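Local coordinates for protein colicin-B (PDB 1RH1) that kills Escherichia coli and closely related bacteria by forming a channel that depolarises the cytoplasmic membrane and dissipates cellular energy, at residues 223-228 with 281-286; 386-391 with 478-483; 442-447 with 490-495. All coordinates share one frame; numbering follows the deposited sequence.

Contact 1: 223-228 with 281-286; sequences PDLVLS and LYISAV
I283 reaches across the interior with its terminal methyl and meets two leucines of 223-228 at once. The contact is purely apolar. I283 CD1 lies 4.0 Å from L225 CD2 and 4.4 Å from L227 CD2. The leucine methyls L225 CD2 and L227 CD2 are themselves 4.3 Å apart, and with the isoleucine tip they form a nearly equilateral triangle of methyl groups. The reach depends on torsion: I283 holds CG1 opposite its backbone N (chi1 -177°) and extends again at chi2, so that CD1 projects well clear of its own strand. L225 and I283 approach at a slant.

The CA atoms of L225 and A285 stand 10.5 Å apart, too far for strand pairing. Both segments belong to one mixed sheet of the N-terminal part, on non-adjacent strands whose apolar side chains meet in a shared core, to which M142, V88, V268 and V270 add further side chains.

Backbone hydrogen bonding goes to other strands: L225 pairs with A216, L227 with Y214, and V226 with V88. Polar groups of 281-286 also find partners outside, with Y282 OH bonded to D267 and S284 OG to the carbonyl of L171.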
loop_
_atom_site.group_PDB
_atom_site.type_symbol
_atom_site.label_atom_id
_atom_site.label_comp_id
_atom_site.label_asym_id
_atom_site.label_seq_id
_atom_site.Cartn_x
_atom_site.Cartn_y
_atom_site.Cartn_z
ATOM N N PRO A 223 -14.783 -4.762 26.823
ATOM C CA PRO A 223 -15.715 -5.865 26.890
ATOM C C PRO A 223 -16.757 -5.846 25.758
ATOM O O PRO A 223 -17.038 -4.818 25.115
ATOM C CB PRO A 223 -16.265 -5.728 28.286
ATOM C CG PRO A 223 -16.279 -4.242 28.518
ATOM C CD PRO A 223 -14.927 -3.871 27.966
ATOM N N ASP A 224 -17.297 -7.051 25.521
ATOM C CA ASP A 224 -18.282 -7.298 24.487
ATOM C C ASP A 224 -19.498 -6.379 24.604
ATOM O O ASP A 224 -19.991 -6.106 25.705
ATOM C CB ASP A 224 -18.678 -8.769 24.580
ATOM C CG ASP A 224 -17.627 -9.823 24.175
ATOM O OD1 ASP A 224 -18.024 -10.910 23.753
ATOM O OD2 ASP A 224 -16.419 -9.599 24.284
ATOM N N LEU A 225 -19.934 -5.808 23.468
ATOM C CA LEU A 225 -21.084 -4.912 23.468
ATOM C C LEU A 225 -22.358 -5.739 23.517
ATOM O O LEU A 225 -22.427 -6.816 22.921
ATOM C CB LEU A 225 -21.031 -4.054 22.221
ATOM C CG LEU A 225 -22.136 -3.054 21.976
ATOM C CD1 LEU A 225 -22.249 -2.030 23.078
ATOM C CD2 LEU A 225 -21.811 -2.368 20.682
ATOM N N VAL A 226 -23.344 -5.306 24.299
ATOM C CA VAL A 226 -24.590 -6.037 24.381
ATOM C C VAL A 226 -25.500 -5.357 23.394
ATOM O O VAL A 226 -25.643 -4.135 23.426
ATOM C CB VAL A 226 -25.149 -5.965 25.818
ATOM C CG1 VAL A 226 -26.624 -6.284 25.874
ATOM C CG2 VAL A 226 -24.500 -7.038 26.651
ATOM N N LEU A 227 -26.101 -6.145 22.501
ATOM C CA LEU A 227 -27.024 -5.606 21.508
ATOM C C LEU A 227 -28.441 -6.086 21.791
ATOM O O LEU A 227 -28.738 -7.274 21.805
ATOM C CB LEU A 227 -26.558 -6.053 20.132
ATOM C CG LEU A 227 -25.168 -5.587 19.759
ATOM C CD1 LEU A 227 -24.465 -6.614 18.907
ATOM C CD2 LEU A 227 -25.297 -4.235 19.103
ATOM N N SER A 228 -29.322 -5.141 22.087
ATOM C CA SER A 228 -30.706 -5.432 22.351
ATOM C C SER A 228 -31.478 -5.208 21.054
ATOM O O SER A 228 -31.855 -4.095 20.665
ATOM C CB SER A 228 -31.174 -4.517 23.462
ATOM O OG SER A 228 -32.544 -4.727 23.770
ATOM N N LEU A 281 -25.370 -7.104 11.201
ATOM C CA LEU A 281 -25.142 -5.688 11.374
ATOM C C LEU A 281 -23.664 -5.332 11.263
ATOM O O LEU A 281 -22.788 -6.046 11.761
ATOM C CB LEU A 281 -25.684 -5.315 12.713
ATOM C CG LEU A 281 -25.810 -3.845 13.010
ATOM C CD1 LEU A 281 -26.884 -3.231 12.116
ATOM C CD2 LEU A 281 -26.122 -3.671 14.499
ATOM N N TYR A 282 -23.404 -4.251 10.521
ATOM C CA TYR A 282 -22.070 -3.709 10.392
ATOM C C TYR A 282 -22.035 -2.631 11.437
ATOM O O TYR A 282 -22.931 -1.800 11.518
ATOM C CB TYR A 282 -21.826 -3.073 9.034
ATOM C CG TYR A 282 -20.531 -2.253 8.870
ATOM C CD1 TYR A 282 -20.560 -0.869 9.019
ATOM C CD2 TYR A 282 -19.317 -2.872 8.568
ATOM C CE1 TYR A 282 -19.405 -0.110 8.876
ATOM C CE2 TYR A 282 -18.147 -2.121 8.422
ATOM C CZ TYR A 282 -18.210 -0.747 8.583
ATOM O OH TYR A 282 -17.064 0.005 8.481
ATOM N N ILE A 283 -20.968 -2.634 12.219
ATOM C CA ILE A 283 -20.826 -1.648 13.251
ATOM C C ILE A 283 -19.408 -1.138 13.354
ATOM O O ILE A 283 -18.433 -1.869 13.229
ATOM C CB ILE A 283 -21.402 -2.344 14.512
ATOM C CG1 ILE A 283 -21.370 -1.389 15.665
ATOM C CG2 ILE A 283 -20.647 -3.603 14.839
ATOM C CD1 ILE A 283 -22.358 -1.907 16.729
ATOM N N SER A 284 -19.330 0.180 13.482
ATOM C CA SER A 284 -18.059 0.887 13.566
ATOM C C SER A 284 -17.849 1.576 14.906
ATOM O O SER A 284 -18.700 2.354 15.335
ATOM C CB SER A 284 -17.972 1.936 12.489
ATOM O OG SER A 284 -16.636 2.421 12.490
ATOM N N ALA A 285 -16.703 1.345 15.556
ATOM C CA ALA A 285 -16.451 1.880 16.886
ATOM C C ALA A 285 -15.147 2.653 16.993
ATOM O O ALA A 285 -14.061 2.081 17.144
ATOM C CB ALA A 285 -16.420 0.735 17.883
ATOM N N VAL A 286 -15.284 3.978 16.983
ATOM C CA VAL A 286 -14.165 4.912 16.991
ATOM C C VAL A 286 -13.863 5.590 18.320
ATOM O O VAL A 286 -14.737 5.897 19.111
ATOM C CB VAL A 286 -14.463 5.952 15.877
ATOM C CG1 VAL A 286 -13.513 7.137 15.855
ATOM C CG2 VAL A 286 -14.307 5.218 14.560
#

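Contact 2: 386-391 with 478-483; sequences ATDKEA and SATVVG
The backbones of D388 and V481 approach closely, with their CA atoms 6.1 Å apart. Each residue sits in the opening turn of its helix: 386-391 starts helix 386-398, while S478 holds the N-cap position ahead of helix 479-495. The contact therefore joins two helix beginnings at one end of the pore-forming helical bundle, and the second helix lies in a predicted membrane-spanning segment.

One valine methyl and one carboxylate make most of the contact. V481 CG2 lies over the flat face of the D388 carboxylate, 3.5 Å from D388 CG and almost perpendicularly above it, with D388 OD1 at 3.7 Å and the D388 CB methylene equally close to that methyl. D388 turns its carboxylate into this place with CG opposite its carbonyl carbon (chi1 -66°). From the same face, but displaced outward beyond one oxygen, T480 CG2 approaches D388 OD2 at 4.1 Å; the two side chains meet roughly at right angles. At the margin, A391 CB is 4.9 Å from V481 CG1.

A methyl over a carboxylate face offers van der Waals packing and no bond to the charge, while D388 OD2 also takes a weak hydrogen bond from N385 ND2. D388 OD2 is 4.8 Å from V481 N, too long to bond, yet the carboxylate lies beside the start of helix 479-495, where the helix N terminus might modestly stabilise the negative charge.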
loop_
_atom_site.group_PDB
_atom_site.type_symbol
_atom_site.label_atom_id
_atom_site.label_comp_id
_atom_site.label_asym_id
_atom_site.label_seq_id
_atom_site.Cartn_x
_atom_site.Cartn_y
_atom_site.Cartn_z
ATOM N N ALA A 386 43.512 -2.560 -35.897
ATOM C CA ALA A 386 43.731 -1.137 -35.610
ATOM C C ALA A 386 42.872 -0.075 -36.281
ATOM O O ALA A 386 42.709 1.052 -35.803
ATOM C CB ALA A 386 45.173 -0.788 -35.917
ATOM N N THR A 387 42.300 -0.501 -37.399
ATOM C CA THR A 387 41.442 0.321 -38.216
ATOM C C THR A 387 40.033 0.234 -37.645
ATOM O O THR A 387 39.348 1.253 -37.538
ATOM C CB THR A 387 41.538 -0.205 -39.654
ATOM O OG1 THR A 387 42.919 -0.436 -39.910
ATOM C CG2 THR A 387 41.060 0.787 -40.693
ATOM N N ASP A 388 39.587 -0.971 -37.267
ATOM C CA ASP A 388 38.301 -1.135 -36.608
ATOM C C ASP A 388 38.319 -0.594 -35.189
ATOM O O ASP A 388 37.340 0.022 -34.775
ATOM C CB ASP A 388 37.913 -2.593 -36.538
ATOM C CG ASP A 388 37.628 -3.264 -37.869
ATOM O OD1 ASP A 388 37.514 -2.566 -38.882
ATOM O OD2 ASP A 388 37.510 -4.498 -37.872
ATOM N N LYS A 389 39.401 -0.797 -34.431
ATOM C CA LYS A 389 39.538 -0.286 -33.084
ATOM C C LYS A 389 39.396 1.216 -33.166
ATOM O O LYS A 389 38.547 1.781 -32.478
ATOM C CB LYS A 389 40.901 -0.656 -32.545
ATOM C CG LYS A 389 41.204 -0.458 -31.065
ATOM C CD LYS A 389 42.629 -0.991 -30.798
ATOM C CE LYS A 389 42.750 -2.531 -30.717
ATOM N NZ LYS A 389 43.946 -3.067 -31.369
ATOM N N GLU A 390 40.126 1.841 -34.104
ATOM C CA GLU A 390 40.073 3.281 -34.302
ATOM C C GLU A 390 38.668 3.808 -34.579
ATOM O O GLU A 390 38.298 4.884 -34.118
ATOM C CB GLU A 390 40.994 3.649 -35.442
ATOM C CG GLU A 390 41.186 5.158 -35.626
ATOM C CD GLU A 390 42.024 5.884 -34.558
ATOM O OE1 GLU A 390 43.253 5.886 -34.705
ATOM O OE2 GLU A 390 41.466 6.463 -33.606
ATOM N N ALA A 391 37.843 3.034 -35.286
ATOM C CA ALA A 391 36.476 3.402 -35.593
ATOM C C ALA A 391 35.597 3.386 -34.362
ATOM O O ALA A 391 34.738 4.257 -34.260
ATOM C CB ALA A 391 35.874 2.443 -36.592
ATOM N N SER A 478 30.834 -0.371 -39.429
ATOM C CA SER A 478 30.664 -1.504 -40.320
ATOM C C SER A 478 30.170 -2.774 -39.616
ATOM O O SER A 478 30.140 -2.821 -38.388
ATOM C CB SER A 478 31.989 -1.769 -41.016
ATOM O OG SER A 478 32.903 -2.599 -40.313
ATOM N N ALA A 479 29.766 -3.824 -40.334
ATOM C CA ALA A 479 29.301 -5.051 -39.711
ATOM C C ALA A 479 30.307 -5.842 -38.878
ATOM O O ALA A 479 29.934 -6.525 -37.915
ATOM C CB ALA A 479 28.782 -5.998 -40.754
ATOM N N THR A 480 31.600 -5.738 -39.215
ATOM C CA THR A 480 32.631 -6.480 -38.500
ATOM C C THR A 480 32.705 -5.951 -37.096
ATOM O O THR A 480 32.637 -6.702 -36.128
ATOM C CB THR A 480 34.004 -6.315 -39.111
ATOM O OG1 THR A 480 33.836 -6.261 -40.511
ATOM C CG2 THR A 480 34.914 -7.479 -38.780
ATOM N N VAL A 481 32.755 -4.617 -37.080
ATOM C CA VAL A 481 32.803 -3.788 -35.898
ATOM C C VAL A 481 31.520 -3.948 -35.106
ATOM O O VAL A 481 31.629 -4.317 -33.944
ATOM C CB VAL A 481 33.018 -2.345 -36.342
ATOM C CG1 VAL A 481 33.177 -1.430 -35.155
ATOM C CG2 VAL A 481 34.298 -2.278 -37.148
ATOM N N VAL A 482 30.311 -3.734 -35.644
ATOM C CA VAL A 482 29.063 -3.930 -34.900
ATOM C C VAL A 482 29.000 -5.304 -34.229
ATOM O O VAL A 482 28.462 -5.435 -33.129
ATOM C CB VAL A 482 27.869 -3.739 -35.865
ATOM C CG1 VAL A 482 26.506 -4.087 -35.268
ATOM C CG2 VAL A 482 27.869 -2.265 -36.208
ATOM N N GLY A 483 29.588 -6.326 -34.856
ATOM C CA GLY A 483 29.671 -7.623 -34.224
ATOM C C GLY A 483 30.589 -7.613 -32.991
ATOM O O GLY A 483 30.225 -8.132 -31.934
#

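Contact 3: 442-447 with 490-495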
loop_
_atom_site.group_PDB
_atom_site.type_symbol
_atom_site.label_atom_id
_atom_site.label_comp_id
_atom_site.label_asym_id
_atom_site.label_seq_id
_atom_site.Cartn_x
_atom_site.Cartn_y
_atom_site.Cartn_z
ATOM N N PRO A 442 38.559 0.474 -15.248
ATOM C CA PRO A 442 37.867 1.750 -15.111
ATOM C C PRO A 442 36.396 1.770 -15.472
ATOM O O PRO A 442 35.619 2.489 -14.848
ATOM C CB PRO A 442 38.688 2.687 -15.945
ATOM C CG PRO A 442 39.511 1.769 -16.820
ATOM C CD PRO A 442 39.858 0.685 -15.845
ATOM N N LEU A 443 36.006 0.953 -16.452
ATOM C CA LEU A 443 34.613 0.867 -16.843
ATOM C C LEU A 443 33.820 0.109 -15.814
ATOM O O LEU A 443 32.776 0.616 -15.409
ATOM C CB LEU A 443 34.392 0.120 -18.151
ATOM C CG LEU A 443 33.339 0.545 -19.174
ATOM C CD1 LEU A 443 32.819 -0.712 -19.803
ATOM C CD2 LEU A 443 32.177 1.293 -18.567
ATOM N N MET A 444 34.272 -1.081 -15.410
ATOM C CA MET A 444 33.485 -1.903 -14.505
ATOM C C MET A 444 33.457 -1.344 -13.101
ATOM O O MET A 444 32.475 -1.438 -12.379
ATOM C CB MET A 444 34.043 -3.317 -14.518
ATOM C CG MET A 444 34.044 -3.895 -15.957
ATOM S SD MET A 444 32.491 -3.758 -16.875
ATOM C CE MET A 444 31.967 -5.418 -16.699
ATOM N N LEU A 445 34.506 -0.620 -12.765
ATOM C CA LEU A 445 34.666 0.000 -11.464
ATOM C C LEU A 445 33.788 1.228 -11.272
ATOM O O LEU A 445 33.298 1.494 -10.185
ATOM C CB LEU A 445 36.152 0.324 -11.324
ATOM C CG LEU A 445 36.862 0.597 -10.004
ATOM C CD1 LEU A 445 36.562 -0.485 -8.978
ATOM C CD2 LEU A 445 38.363 0.702 -10.306
ATOM N N GLU A 446 33.568 1.994 -12.321
ATOM C CA GLU A 446 32.705 3.157 -12.302
ATOM C C GLU A 446 31.275 2.720 -12.054
ATOM O O GLU A 446 30.534 3.439 -11.377
ATOM C CB GLU A 446 32.834 3.876 -13.650
ATOM C CG GLU A 446 31.972 5.101 -13.962
ATOM C CD GLU A 446 32.204 6.360 -13.146
ATOM O OE1 GLU A 446 31.222 7.069 -12.917
ATOM O OE2 GLU A 446 33.343 6.644 -12.755
ATOM N N VAL A 447 30.885 1.532 -12.563
ATOM C CA VAL A 447 29.510 1.048 -12.432
ATOM C C VAL A 447 29.273 0.668 -10.981
ATOM O O VAL A 447 28.240 1.026 -10.408
ATOM C CB VAL A 447 29.250 -0.181 -13.341
ATOM C CG1 VAL A 447 27.762 -0.448 -13.353
ATOM C CG2 VAL A 447 29.709 0.055 -14.768
ATOM N N ALA A 490 27.669 -7.155 -24.748
ATOM C CA ALA A 490 26.817 -8.236 -24.248
ATOM C C ALA A 490 27.518 -8.977 -23.123
ATOM O O ALA A 490 26.924 -9.275 -22.094
ATOM C CB ALA A 490 26.502 -9.239 -25.330
ATOM N N GLY A 491 28.813 -9.233 -23.301
ATOM C CA GLY A 491 29.656 -9.821 -22.284
ATOM C C GLY A 491 29.787 -8.848 -21.128
ATOM O O GLY A 491 29.889 -9.310 -19.997
ATOM N N ALA A 492 29.737 -7.520 -21.350
ATOM C CA ALA A 492 29.835 -6.556 -20.263
ATOM C C ALA A 492 28.530 -6.446 -19.488
ATOM O O ALA A 492 28.546 -6.624 -18.274
ATOM C CB ALA A 492 30.191 -5.180 -20.788
ATOM N N ILE A 493 27.369 -6.195 -20.081
ATOM C CA ILE A 493 26.123 -6.223 -19.328
ATOM C C ILE A 493 25.905 -7.603 -18.709
ATOM O O ILE A 493 25.360 -7.752 -17.616
ATOM C CB ILE A 493 25.014 -5.904 -20.263
ATOM C CG1 ILE A 493 25.231 -4.517 -20.768
ATOM C CG2 ILE A 493 23.680 -6.019 -19.572
ATOM C CD1 ILE A 493 24.390 -4.308 -22.026
ATOM N N GLY A 494 26.390 -8.627 -19.414
ATOM C CA GLY A 494 26.283 -10.008 -18.964
ATOM C C GLY A 494 26.908 -10.255 -17.597
ATOM O O GLY A 494 26.236 -10.727 -16.673
ATOM N N ALA A 495 28.188 -9.857 -17.514
ATOM C CA ALA A 495 29.024 -9.986 -16.329
ATOM C C ALA A 495 28.477 -9.420 -15.020
ATOM O O ALA A 495 28.865 -9.893 -13.963
ATOM C CB ALA A 495 30.361 -9.328 -16.598
#
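M444 meets one flat group in 490-495, the peptide that carries the carbonyl of A492; the side chains that touch here have no ring or planar group of their own. The methyl M444 CE is 4.0 Å from A492 O and approaches from the CA side of that peptide, lifted out of its plane, so it lies obliquely beside the oxygen and does not stack on a face.

The same methyl also rests against two alanines on successive turns, 4.2 Å from A495 CB and 4.5 Å from A492 CB. Bends at chi2 (-50°) and chi3 (-103°) bring CE over the two CB atoms. With the CA atoms of M444 and A492 8.3 Å apart, the thioether spans the interval between the helices.

Other helices complete the packing. M370 and I373 of helix 366-376 pack on M444, I373 also reaches A495, and F464 of helix 457-472 touches A492 as well as L443 and V447.

Helices 457-472 and 479-495 probably correspond to the hydrophobic hairpin buried at the centre of the soluble bundle, as in other pore-forming colicins. The contact is mainly van der Waals packing, with no hydrogen bond between the segments and no directional demands. Such packing is consistent with a hairpin predicted to enter the membrane, since its release here would break no polar bond between these segments.

Overall arrangement
From the N terminus, the chain first closes contact 1, where 281-286 returns to 223-228 after 52 residues containing strands but no helix, joining two non-adjacent strands of the mixed sheet. The long helix 291-340 then leads to the helical bundle on the opposite side of the chain's centre, about 79 Å and 63 Å from contact 1 to contacts 2 and 3, centre to centre. There the segments alternate: 386-391 opens contact 2, 442-447 opens contact 3, and 478-483 and 490-495 close them in turn. These crossing loops share helix 479-495, tying its start to helix 386-398 and its later turns to helix 441-452, with centres about 20 Å apart.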